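Amidohydrolase (Mycoplasma synoviae, PDB 3OVG) hydrolyses phosphorylated 1,4-lactones, D-xylono- and L-arabino-1,4-lactone 5-phosphate, using two zinc ions held in each subunit of a phosphotriesterase-family barrel. Local coordinates at residues L46-S51 against L82-A87; E57-G62 against N86-L91; L166-L171 against I203-N208; E197-L202 against K231-T236. One frame throughout, in Å; residues are numbered along the deposited sequence.

In the fold
All four contacts join neighbouring helices on the outside of the TIM barrel, in two pairs on opposite sides of the chain's centre. Contacts 1 and 2 sit at different levels between helices 48-60 and 78-88, their centres 11 Å apart. Contacts 3 and 4, also 11 Å apart between centres, lie on different flanks of helix 195-205 and touch each other, Ala-207 N probably donating to Leu-202 O (3.0 Å). The centres of contacts 1 and 3 are 33 Å apart. Neither pair reaches the metals: the side chain of Ser-51 in contact 1 lies about 14 Å from a bound zinc, that of Leu-171 in contact 3 about 13 Å.

Contact 1 (L46-S51 against L82-A87); sequences LNVDAS and LEIANA
Val-48 and Ile-84 mark the closest approach of the two backbones, with 6.4 Å between their CA atoms: the opening turn of helix 48-60 lies beside the later turns of helix 78-88. Asn-47 is the N-cap of the first helix. Its OD1 takes a nearly straight bond (170°) from Ala-50 N at 2.8 Å, although the donor sits above the amide plane. The backbone oxygen of Asn-47 is gripped twice, by Ser-51 N and by Ser-51 OG (2.8 Å), which come from opposite faces of the carbonyl.

With its hydroxyl turned back into its own helix, Ser-51 offers CB to the neighbour, and Ile-84 CD1 presses on it at 3.4 Å, inside the normal carbon-carbon contact distance. The small serine suits such a close approach. Chi1 of -62° sets Ile-84 CG1 anti to its carbonyl carbon, and the extended chain carries CD1 to that point; Ile-52 and Phe-55 of helix 48-60 also touch this isoleucine. Val-48 and Ile-84, both beta-branched, meet CG1 to CG1 at 4.4 Å, an apolar contact. Nearer the surface, the side chain of Glu-83 crosses Val-48 at about a right angle, OE2 lying 3.9 Å from CG2 and OE1 4.0 Å from CG1. Ser-51 also touches Phe-29 and Tyr-284, and its side chain is about 8 Å from that of His-28, a zinc ligand.

Both helices follow neighbouring strands of the TIM barrel. No hydrogen bond crosses between the segments, so they meet through van der Waals contact, while Asn-47 OD1 and O and the Ser-51 hydroxyl bond within their own first turn.

Contact 2 (E57-G62 against N86-L91); sequences EFIDRG and NAVKNL
Ile-59 meets Val-88 and Leu-91 where two adjacent outer helices of the TIM barrel, 48-60 and 78-88, come together near their C-terminal ends. Along the first segment, Glu-57 turns elsewhere, its carboxylate forming a salt bridge with Arg-282 and a hydrogen bond with Asn-283.

Ile-59 carries the contact with two branches. Chi1 of -71° leaves CG2 anti to the backbone N, and this methyl lies 3.6 Å from the backbone oxygen of Leu-91. The longer branch ends in CD1, which sits 4.0 Å from Val-88 CB and 4.3 Å from Leu-91 CB. A beta-branched isoleucine thus fills two neighbouring places at once: CG2 lies off the oxygen end of the Leu-91 carbonyl, and CD1 touches two CB atoms that lie on the same side of it. Val-88 also touches Phe-55, and Leu-91 touches Lys-56, both of helix 48-60.

Next, Asp-60 OD1 pairs with Arg-61 NH1 at 2.9 Å, a salt bridge whose hydrogen bond is weak; Arg-61 NE has a second acidic partner in Asp-300. Gly-62 closes the helix in a Schellman motif. At its phi of 116° a CB would press on the carbonyl O of Arg-61, and glycine carries none.

Contact 3 (L166-L171 against I203-N208); sequences LELKAL and IGFGAN
Phe-205 reaches from the last turn of helix 195-205 to Leu-168 and Leu-171 of helix 165-181, and buries more surface here than either leucine. A long aromatic side chain suits this gap, as even the nearest CA atoms, those of Leu-171 and Phe-205, are 8.6 Å apart. Chi1 of -76°, with CG anti to the carbonyl carbon, sends the ring out to the other helix.

Leu-168 CD1 meets the ring at its edge, near the ring plane, 4.2 Å from CE2. The leucine does not start out facing Phe-205; with CG anti to the backbone N (chi1 -174°) its branched end swings closer. The same side chain touches Leu-348 and Lys-349 of helix 343-351, while Phe-205 also packs on Val-345 of that helix and on Ala-175.

The two helices are consecutive outer helices of the TIM barrel, with strand 185-190 between them in sequence. Directly after Phe-205, Gly-206 with positive phi completes a Schellman motif, Gly-206 N binding Ile-203 O at 2.9 Å, and the chain turns away toward strand 212-215.

Leu-171 brings its backbone to the ring, its C atom lying 4.3 Å from Phe-205 CE2. Its own side chain packs instead on Val-198 and Leu-202 of helix 195-205.

Contact 4 (E197-L202 against K231-T236); sequences EVAKHL and KETGVT
Ala-199 sits at the tight end of this contact, its CB wedged against Thr-233 and Val-235. The methyl lies 3.5 Å from Thr-233 OG1 and 3.7 Å from Thr-233 CG2, with Val-235 CG1 at 3.9 Å. The backbones come within 6.4 Å, measured between the CA atoms of Ala-199 and Thr-233, and a one-carbon side chain suits that spacing. Ile-214 of strand 212-215 touches the alanine as well.

Thr-233 faces the alanine with both branches. A chi1 of 72° places OG1 between the backbone N and the carbonyl carbon, where the hydroxyl bonds Val-229 O one turn back. It also receives from Val-235 N (3.4 Å) a long, weak bond that spans the turn at Gly-234. Gly-234 has phi 82°, a value that glycine adopts more readily than other residues.

Toward solvent the contact loosens. Lys-200 crosses Thr-233 at about a right angle and touches it through CG alone, 4.1 Å from CG2. Bent at chi2 and chi3, the lysine stops with NZ 4.7 Å from Glu-232 OE1, near enough that the opposite charges probably attract, though the atoms are not in contact. Glu-232 pairs through OE2 with Lys-228.

Helix 223-233, this glycine turn and strand 236-239 run on in sequence, and strand 236-239 lies parallel to strand 212-215: a beta-alpha-beta unit of the TIM barrel, with helix 195-205 packed alongside.

Contact 1 (L46-S51 against L82-A87)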
loop_
_atom_site.group_PDB
_atom_site.type_symbol
_atom_site.label_atom_id
_atom_site.label_comp_id
_atom_site.label_asym_id
_atom_site.label_seq_id
_atom_site.Cartn_x
_atom_site.Cartn_y
_atom_site.Cartn_z
ATOM N N LEU A 46 15.528 -5.104 20.895
ATOM C CA LEU A 46 16.264 -4.219 21.782
ATOM C C LEU A 46 16.443 -4.745 23.193
ATOM O O LEU A 46 16.804 -3.986 24.109
ATOM C CB LEU A 46 15.554 -2.875 21.877
ATOM C CG LEU A 46 15.649 -1.968 20.658
ATOM C CD1 LEU A 46 14.606 -0.887 20.813
ATOM C CD2 LEU A 46 17.054 -1.368 20.543
ATOM N N ASN A 47 16.214 -6.031 23.395
ATOM C CA ASN A 47 16.083 -6.521 24.760
ATOM C C ASN A 47 17.317 -7.326 25.184
ATOM O O ASN A 47 17.542 -8.474 24.776
ATOM C CB ASN A 47 14.726 -7.258 24.905
ATOM C CG ASN A 47 14.365 -7.589 26.334
ATOM O OD1 ASN A 47 15.230 -7.862 27.144
ATOM N ND2 ASN A 47 13.063 -7.606 26.640
ATOM N N VAL A 48 18.153 -6.679 25.985
ATOM C CA VAL A 48 19.338 -7.308 26.511
ATOM C C VAL A 48 19.001 -8.515 27.407
ATOM O O VAL A 48 19.604 -9.587 27.280
ATOM C CB VAL A 48 20.187 -6.295 27.312
ATOM C CG1 VAL A 48 21.173 -7.016 28.210
ATOM C CG2 VAL A 48 20.898 -5.343 26.370
ATOM N N ASP A 49 18.066 -8.341 28.327
ATOM C CA ASP A 49 17.719 -9.437 29.237
ATOM C C ASP A 49 17.243 -10.643 28.458
ATOM O O ASP A 49 17.643 -11.737 28.734
ATOM C CB ASP A 49 16.672 -9.004 30.279
ATOM C CG ASP A 49 17.223 -7.974 31.251
ATOM O OD1 ASP A 49 18.475 -7.890 31.361
ATOM O OD2 ASP A 49 16.430 -7.247 31.909
ATOM N N ALA A 50 16.385 -10.440 27.480
ATOM C CA ALA A 50 15.901 -11.566 26.679
ATOM C C ALA A 50 16.999 -12.240 25.880
ATOM O O ALA A 50 16.951 -13.453 25.673
ATOM C CB ALA A 50 14.779 -11.130 25.755
ATOM N N SER A 51 17.958 -11.456 25.390
ATOM C CA SER A 51 19.025 -12.004 24.544
ATOM C C SER A 51 19.934 -12.903 25.368
ATOM O O SER A 51 20.369 -14.007 24.925
ATOM C CB SER A 51 19.847 -10.881 23.902
ATOM O OG SER A 51 19.044 -10.104 23.031
ATOM N N LEU A 82 27.932 -5.858 23.798
ATOM C CA LEU A 82 28.941 -6.034 24.838
ATOM C C LEU A 82 28.316 -6.453 26.150
ATOM O O LEU A 82 28.910 -7.283 26.839
ATOM C CB LEU A 82 29.812 -4.783 25.058
ATOM C CG LEU A 82 31.013 -4.653 24.112
ATOM C CD1 LEU A 82 31.731 -3.308 24.346
ATOM C CD2 LEU A 82 31.951 -5.809 24.387
ATOM N N GLU A 83 27.163 -5.869 26.519
ATOM C CA GLU A 83 26.492 -6.280 27.775
ATOM C C GLU A 83 26.159 -7.767 27.714
ATOM O O GLU A 83 26.288 -8.474 28.690
ATOM C CB GLU A 83 25.175 -5.551 28.042
ATOM C CG GLU A 83 25.248 -4.030 28.293
ATOM C CD GLU A 83 23.864 -3.479 28.637
ATOM O OE1 GLU A 83 23.300 -3.904 29.671
ATOM O OE2 GLU A 83 23.329 -2.655 27.872
ATOM N N ILE A 84 25.689 -8.226 26.562
ATOM C CA ILE A 84 25.355 -9.628 26.406
ATOM C C ILE A 84 26.631 -10.492 26.530
ATOM O O ILE A 84 26.644 -11.473 27.251
ATOM C CB ILE A 84 24.614 -9.893 25.068
ATOM C CG1 ILE A 84 23.270 -9.132 25.031
ATOM C CG2 ILE A 84 24.446 -11.381 24.875
ATOM C CD1 ILE A 84 22.674 -8.928 23.634
ATOM N N ALA A 85 27.719 -10.095 25.867
ATOM C CA ALA A 85 28.960 -10.866 25.913
ATOM C C ALA A 85 29.478 -11.005 27.358
ATOM O O ALA A 85 29.870 -12.084 27.794
ATOM C CB ALA A 85 30.046 -10.202 25.005
ATOM N N ASN A 86 29.487 -9.895 28.087
ATOM C CA ASN A 86 29.998 -9.883 29.458
ATOM C C ASN A 86 29.129 -10.707 30.392
ATOM O O ASN A 86 29.626 -11.295 31.357
ATOM C CB ASN A 86 30.069 -8.438 29.975
ATOM C CG ASN A 86 31.343 -7.739 29.545
ATOM O OD1 ASN A 86 32.434 -8.270 29.717
ATOM N ND2 ASN A 86 31.209 -6.548 29.003
ATOM N N ALA A 87 27.828 -10.730 30.124
ATOM C CA ALA A 87 26.901 -11.503 30.934
ATOM C C ALA A 87 27.133 -13.010 30.766
ATOM O O ALA A 87 26.843 -13.806 31.665
ATOM C CB ALA A 87 25.477 -11.138 30.594
#

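Contact 2 (E57-G62 against N86-L91)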
loop_
_atom_site.group_PDB
_atom_site.type_symbol
_atom_site.label_atom_id
_atom_site.label_comp_id
_atom_site.label_asym_id
_atom_site.label_seq_id
_atom_site.Cartn_x
_atom_site.Cartn_y
_atom_site.Cartn_z
ATOM N N GLU A 57 20.312 -20.477 27.068
ATOM C CA GLU A 57 19.749 -21.735 26.566
ATOM C C GLU A 57 20.676 -22.416 25.542
ATOM O O GLU A 57 20.855 -23.647 25.525
ATOM C CB GLU A 57 18.359 -21.511 25.977
ATOM C CG GLU A 57 17.346 -21.253 27.060
ATOM C CD GLU A 57 15.962 -20.937 26.534
ATOM O OE1 GLU A 57 15.613 -21.354 25.403
ATOM O OE2 GLU A 57 15.215 -20.241 27.270
ATOM N N PHE A 58 21.250 -21.606 24.667
ATOM C CA PHE A 58 22.197 -22.100 23.679
ATOM C C PHE A 58 23.403 -22.753 24.356
ATOM O O PHE A 58 23.870 -23.790 23.922
ATOM C CB PHE A 58 22.616 -20.922 22.790
ATOM C CG PHE A 58 23.723 -21.217 21.802
ATOM C CD1 PHE A 58 23.463 -21.931 20.649
ATOM C CD2 PHE A 58 24.994 -20.707 21.998
ATOM C CE1 PHE A 58 24.433 -22.154 19.707
ATOM C CE2 PHE A 58 26.004 -20.939 21.058
ATOM C CZ PHE A 58 25.727 -21.672 19.909
ATOM N N ILE A 59 23.913 -22.124 25.409
ATOM C CA ILE A 59 25.039 -22.672 26.164
ATOM C C ILE A 59 24.576 -23.937 26.909
ATOM O O ILE A 59 25.236 -24.993 26.848
ATOM C CB ILE A 59 25.672 -21.578 27.082
ATOM C CG1 ILE A 59 26.421 -20.544 26.230
ATOM C CG2 ILE A 59 26.606 -22.176 28.131
ATOM C CD1 ILE A 59 26.717 -19.216 26.936
ATOM N N ASP A 60 23.411 -23.858 27.550
ATOM C CA ASP A 60 22.817 -25.031 28.185
ATOM C C ASP A 60 22.865 -26.257 27.267
ATOM O O ASP A 60 23.145 -27.374 27.714
ATOM C CB ASP A 60 21.373 -24.741 28.592
ATOM C CG ASP A 60 20.643 -25.988 29.109
ATOM O OD1 ASP A 60 20.029 -26.688 28.281
ATOM O OD2 ASP A 60 20.688 -26.276 30.329
ATOM N N ARG A 61 22.619 -26.060 25.974
ATOM C CA ARG A 61 22.569 -27.209 25.057
ATOM C C ARG A 61 23.954 -27.579 24.568
ATOM O O ARG A 61 24.104 -28.546 23.833
ATOM C CB ARG A 61 21.670 -26.928 23.834
ATOM C CG ARG A 61 20.204 -26.631 24.148
ATOM C CD ARG A 61 19.492 -27.813 24.788
ATOM N NE ARG A 61 18.047 -27.608 24.792
ATOM C CZ ARG A 61 17.424 -26.686 25.528
ATOM N NH1 ARG A 61 18.125 -25.876 26.315
ATOM N NH2 ARG A 61 16.102 -26.563 25.478
ATOM N N GLY A 62 24.964 -26.790 24.940
ATOM C CA GLY A 62 26.341 -27.089 24.541
ATOM C C GLY A 62 27.009 -26.062 23.630
ATOM O O GLY A 62 28.140 -26.215 23.254
ATOM N N ASN A 86 29.487 -9.895 28.087
ATOM C CA ASN A 86 29.998 -9.883 29.458
ATOM C C ASN A 86 29.129 -10.707 30.392
ATOM O O ASN A 86 29.626 -11.295 31.357
ATOM C CB ASN A 86 30.069 -8.438 29.975
ATOM C CG ASN A 86 31.343 -7.739 29.545
ATOM O OD1 ASN A 86 32.434 -8.270 29.717
ATOM N ND2 ASN A 86 31.209 -6.548 29.003
ATOM N N ALA A 87 27.828 -10.730 30.124
ATOM C CA ALA A 87 26.901 -11.503 30.934
ATOM C C ALA A 87 27.133 -13.010 30.766
ATOM O O ALA A 87 26.843 -13.806 31.665
ATOM C CB ALA A 87 25.477 -11.138 30.594
ATOM N N VAL A 88 27.699 -13.417 29.633
ATOM C CA VAL A 88 27.891 -14.842 29.462
ATOM C C VAL A 88 29.345 -15.306 29.438
ATOM O O VAL A 88 29.593 -16.499 29.266
ATOM C CB VAL A 88 27.121 -15.428 28.221
ATOM C CG1 VAL A 88 25.634 -15.105 28.305
ATOM C CG2 VAL A 88 27.735 -14.962 26.886
ATOM N N LYS A 89 30.302 -14.401 29.605
ATOM C CA LYS A 89 31.699 -14.828 29.509
ATOM C C LYS A 89 32.073 -15.919 30.527
ATOM O O LYS A 89 32.802 -16.857 30.181
ATOM C CB LYS A 89 32.708 -13.666 29.533
ATOM C CG LYS A 89 32.609 -12.697 30.692
ATOM C CD LYS A 89 33.990 -12.020 30.939
ATOM C CE LYS A 89 33.848 -10.696 31.723
ATOM N NZ LYS A 89 32.629 -10.598 32.626
ATOM N N ASN A 90 31.546 -15.828 31.752
ATOM C CA ASN A 90 31.878 -16.811 32.780
ATOM C C ASN A 90 31.272 -18.193 32.558
ATOM O O ASN A 90 31.728 -19.176 33.159
ATOM C CB ASN A 90 31.508 -16.299 34.161
ATOM C CG ASN A 90 32.369 -15.154 34.580
ATOM O OD1 ASN A 90 33.551 -15.064 34.172
ATOM N ND2 ASN A 90 31.802 -14.253 35.412
ATOM N N LEU A 91 30.255 -18.248 31.692
ATOM C CA LEU A 91 29.610 -19.498 31.281
ATOM C C LEU A 91 30.264 -20.058 30.038
ATOM O O LEU A 91 29.797 -21.054 29.493
ATOM C CB LEU A 91 28.121 -19.286 31.000
ATOM C CG LEU A 91 27.275 -18.861 32.199
ATOM C CD1 LEU A 91 25.815 -18.650 31.817
ATOM C CD2 LEU A 91 27.387 -19.903 33.300
#

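Contact 3 (L166-L171 against I203-N208)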
loop_
_atom_site.group_PDB
_atom_site.type_symbol
_atom_site.label_atom_id
_atom_site.label_comp_id
_atom_site.label_asym_id
_atom_site.label_seq_id
_atom_site.Cartn_x
_atom_site.Cartn_y
_atom_site.Cartn_z
ATOM N N LEU A 166 27.560 -1.458 -6.270
ATOM C CA LEU A 166 27.932 -1.103 -4.885
ATOM C C LEU A 166 28.248 -2.321 -4.007
ATOM O O LEU A 166 28.980 -2.228 -3.007
ATOM C CB LEU A 166 26.853 -0.224 -4.225
ATOM C CG LEU A 166 27.130 1.292 -4.250
ATOM C CD1 LEU A 166 28.077 1.780 -5.358
ATOM C CD2 LEU A 166 25.888 2.174 -4.124
ATOM N N GLU A 167 27.682 -3.450 -4.381
ATOM C CA GLU A 167 27.976 -4.717 -3.736
ATOM C C GLU A 167 29.336 -5.291 -4.190
ATOM O O GLU A 167 30.023 -5.958 -3.415
ATOM C CB GLU A 167 26.801 -5.697 -3.980
ATOM C CG GLU A 167 25.501 -5.101 -3.421
ATOM C CD GLU A 167 24.218 -5.864 -3.778
ATOM O OE1 GLU A 167 24.155 -6.574 -4.816
ATOM O OE2 GLU A 167 23.259 -5.691 -3.029
ATOM N N LEU A 168 29.708 -5.080 -5.450
ATOM C CA LEU A 168 31.034 -5.501 -5.872
ATOM C C LEU A 168 32.064 -4.616 -5.154
ATOM O O LEU A 168 33.121 -5.070 -4.788
ATOM C CB LEU A 168 31.183 -5.421 -7.392
ATOM C CG LEU A 168 32.493 -5.973 -7.971
ATOM C CD1 LEU A 168 32.662 -7.407 -7.530
ATOM C CD2 LEU A 168 32.513 -5.894 -9.507
ATOM N N LYS A 169 31.738 -3.344 -4.956
ATOM C CA LYS A 169 32.565 -2.444 -4.143
ATOM C C LYS A 169 32.719 -2.971 -2.705
ATOM O O LYS A 169 33.816 -2.993 -2.146
ATOM C CB LYS A 169 31.943 -1.040 -4.097
ATOM C CG LYS A 169 32.894 0.011 -3.510
ATOM C CD LYS A 169 32.348 1.432 -3.738
ATOM C CE LYS A 169 33.239 2.447 -3.057
ATOM N NZ LYS A 169 32.625 3.787 -3.137
ATOM N N ALA A 170 31.617 -3.426 -2.117
ATOM C CA ALA A 170 31.671 -3.914 -0.741
ATOM C C ALA A 170 32.415 -5.249 -0.698
ATOM O O ALA A 170 33.125 -5.529 0.273
ATOM C CB ALA A 170 30.254 -4.052 -0.154
ATOM N N LEU A 171 32.318 -6.043 -1.770
ATOM C CA LEU A 171 33.090 -7.293 -1.830
ATOM C C LEU A 171 34.585 -6.994 -1.880
ATOM O O LEU A 171 35.383 -7.664 -1.245
ATOM C CB LEU A 171 32.674 -8.181 -3.038
ATOM C CG LEU A 171 31.297 -8.853 -2.920
ATOM C CD1 LEU A 171 30.900 -9.499 -4.235
ATOM C CD2 LEU A 171 31.322 -9.899 -1.826
ATOM N N ILE A 203 37.788 -14.244 -4.228
ATOM C CA ILE A 203 39.009 -14.947 -4.521
ATOM C C ILE A 203 39.762 -14.227 -5.611
ATOM O O ILE A 203 40.968 -14.147 -5.572
ATOM C CB ILE A 203 38.706 -16.389 -4.970
ATOM C CG1 ILE A 203 38.182 -17.210 -3.780
ATOM C CG2 ILE A 203 39.947 -16.995 -5.601
ATOM C CD1 ILE A 203 37.482 -18.574 -4.190
ATOM N N GLY A 204 39.038 -13.665 -6.572
ATOM C CA GLY A 204 39.669 -12.854 -7.599
ATOM C C GLY A 204 40.378 -11.613 -7.053
ATOM O O GLY A 204 41.378 -11.162 -7.624
ATOM N N PHE A 205 39.857 -11.031 -5.978
ATOM C CA PHE A 205 40.541 -9.904 -5.362
ATOM C C PHE A 205 41.779 -10.364 -4.592
ATOM O O PHE A 205 42.609 -9.545 -4.217
ATOM C CB PHE A 205 39.627 -9.131 -4.420
ATOM C CG PHE A 205 38.653 -8.258 -5.114
ATOM C CD1 PHE A 205 39.089 -7.147 -5.821
ATOM C CD2 PHE A 205 37.300 -8.549 -5.065
ATOM C CE1 PHE A 205 38.173 -6.309 -6.460
ATOM C CE2 PHE A 205 36.373 -7.736 -5.701
ATOM C CZ PHE A 205 36.804 -6.611 -6.411
ATOM N N GLY A 206 41.878 -11.666 -4.335
ATOM C CA GLY A 206 43.003 -12.184 -3.582
ATOM C C GLY A 206 42.609 -12.722 -2.211
ATOM O O GLY A 206 43.466 -13.122 -1.437
ATOM N N ALA A 207 41.322 -12.747 -1.887
ATOM C CA ALA A 207 40.926 -13.288 -0.583
ATOM C C ALA A 207 41.210 -14.782 -0.515
ATOM O O ALA A 207 41.162 -15.452 -1.529
ATOM C CB ALA A 207 39.441 -12.979 -0.261
ATOM N N ASN A 208 41.524 -15.285 0.679
ATOM C CA ASN A 208 41.687 -16.723 0.907
ATOM C C ASN A 208 40.333 -17.453 0.992
ATOM O O ASN A 208 39.551 -17.188 1.915
ATOM C CB ASN A 208 42.479 -16.922 2.200
ATOM C CG ASN A 208 42.809 -18.393 2.495
ATOM O OD1 ASN A 208 42.422 -19.316 1.772
ATOM N ND2 ASN A 208 43.526 -18.605 3.594
#

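Contact 4 (E197-L202 against K231-T236)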
loop_
_atom_site.group_PDB
_atom_site.type_symbol
_atom_site.label_atom_id
_atom_site.label_comp_id
_atom_site.label_asym_id
_atom_site.label_seq_id
_atom_site.Cartn_x
_atom_site.Cartn_y
_atom_site.Cartn_z
ATOM N N GLU A 197 29.349 -16.515 -7.814
ATOM C CA GLU A 197 29.997 -15.325 -8.303
ATOM C C GLU A 197 30.593 -14.504 -7.142
ATOM O O GLU A 197 31.690 -14.001 -7.253
ATOM C CB GLU A 197 29.016 -14.518 -9.164
ATOM C CG GLU A 197 28.721 -15.176 -10.544
ATOM C CD GLU A 197 27.810 -16.391 -10.419
ATOM O OE1 GLU A 197 26.979 -16.417 -9.502
ATOM O OE2 GLU A 197 27.913 -17.318 -11.225
ATOM N N VAL A 198 29.881 -14.401 -6.028
ATOM C CA VAL A 198 30.451 -13.819 -4.819
ATOM C C VAL A 198 31.792 -14.505 -4.476
ATOM O O VAL A 198 32.830 -13.833 -4.314
ATOM C CB VAL A 198 29.495 -13.930 -3.663
ATOM C CG1 VAL A 198 30.274 -13.760 -2.338
ATOM C CG2 VAL A 198 28.396 -12.891 -3.836
ATOM N N ALA A 199 31.772 -15.834 -4.436
ATOM C CA ALA A 199 32.979 -16.652 -4.211
ATOM C C ALA A 199 34.114 -16.300 -5.163
ATOM O O ALA A 199 35.218 -15.963 -4.727
ATOM C CB ALA A 199 32.665 -18.198 -4.274
ATOM N N LYS A 200 33.850 -16.341 -6.461
ATOM C CA LYS A 200 34.903 -16.070 -7.445
ATOM C C LYS A 200 35.439 -14.660 -7.336
ATOM O O LYS A 200 36.638 -14.420 -7.486
ATOM C CB LYS A 200 34.379 -16.337 -8.847
ATOM C CG LYS A 200 34.143 -17.831 -9.074
ATOM C CD LYS A 200 33.001 -18.068 -10.053
ATOM C CE LYS A 200 33.464 -18.286 -11.470
ATOM N NZ LYS A 200 32.341 -18.863 -12.323
ATOM N N HIS A 201 34.556 -13.709 -7.050
ATOM C CA HIS A 201 35.015 -12.335 -6.985
ATOM C C HIS A 201 35.972 -12.171 -5.826
ATOM O O HIS A 201 37.056 -11.649 -6.005
ATOM C CB HIS A 201 33.848 -11.327 -6.925
ATOM C CG HIS A 201 32.996 -11.343 -8.146
ATOM N ND1 HIS A 201 31.655 -11.019 -8.133
ATOM C CD2 HIS A 201 33.299 -11.659 -9.426
ATOM C CE1 HIS A 201 31.169 -11.142 -9.354
ATOM N NE2 HIS A 201 32.146 -11.530 -10.155
ATOM N N LEU A 202 35.582 -12.622 -4.646
ATOM C CA LEU A 202 36.408 -12.431 -3.458
ATOM C C LEU A 202 37.775 -13.029 -3.689
ATOM O O LEU A 202 38.784 -12.416 -3.371
ATOM C CB LEU A 202 35.752 -13.075 -2.220
ATOM C CG LEU A 202 34.545 -12.313 -1.705
ATOM C CD1 LEU A 202 33.918 -13.166 -0.629
ATOM C CD2 LEU A 202 34.971 -10.952 -1.150
ATOM N N LYS A 231 33.014 -27.060 -4.664
ATOM C CA LYS A 231 34.050 -27.714 -5.443
ATOM C C LYS A 231 34.831 -26.765 -6.357
ATOM O O LYS A 231 36.023 -26.949 -6.525
ATOM C CB LYS A 231 33.469 -28.857 -6.266
ATOM C CG LYS A 231 33.353 -30.144 -5.484
ATOM C CD LYS A 231 32.510 -31.156 -6.212
ATOM C CE LYS A 231 32.655 -32.530 -5.541
ATOM N NZ LYS A 231 31.942 -33.608 -6.319
ATOM N N GLU A 232 34.185 -25.739 -6.913
ATOM C CA GLU A 232 34.900 -24.812 -7.792
ATOM C C GLU A 232 35.670 -23.734 -7.032
ATOM O O GLU A 232 36.630 -23.161 -7.560
ATOM C CB GLU A 232 33.950 -24.171 -8.829
ATOM C CG GLU A 232 33.330 -25.229 -9.788
ATOM C CD GLU A 232 32.596 -24.611 -11.000
ATOM O OE1 GLU A 232 32.585 -23.363 -11.123
ATOM O OE2 GLU A 232 32.027 -25.391 -11.815
ATOM N N THR A 233 35.279 -23.452 -5.799
ATOM C CA THR A 233 35.877 -22.310 -5.089
ATOM C C THR A 233 36.489 -22.617 -3.723
ATOM O O THR A 233 37.421 -21.930 -3.278
ATOM C CB THR A 233 34.878 -21.158 -4.937
ATOM O OG1 THR A 233 33.866 -21.505 -3.962
ATOM C CG2 THR A 233 34.230 -20.849 -6.303
ATOM N N GLY A 234 35.977 -23.646 -3.064
ATOM C CA GLY A 234 36.526 -24.078 -1.794
ATOM C C GLY A 234 36.008 -23.258 -0.620
ATOM O O GLY A 234 36.546 -23.343 0.494
ATOM N N VAL A 235 34.988 -22.438 -0.857
ATOM C CA VAL A 235 34.426 -21.617 0.214
ATOM C C VAL A 235 33.558 -22.502 1.099
ATOM O O VAL A 235 33.425 -23.699 0.850
ATOM C CB VAL A 235 33.624 -20.396 -0.308
ATOM C CG1 VAL A 235 34.538 -19.447 -1.107
ATOM C CG2 VAL A 235 32.414 -20.839 -1.129
ATOM N N THR A 236 33.005 -21.919 2.156
ATOM C CA THR A 236 32.147 -22.651 3.102
ATOM C C THR A 236 30.736 -22.039 3.027
ATOM O O THR A 236 30.565 -20.797 2.964
ATOM C CB THR A 236 32.741 -22.574 4.538
ATOM O OG1 THR A 236 34.016 -23.217 4.553
ATOM C CG2 THR A 236 31.819 -23.188 5.617
#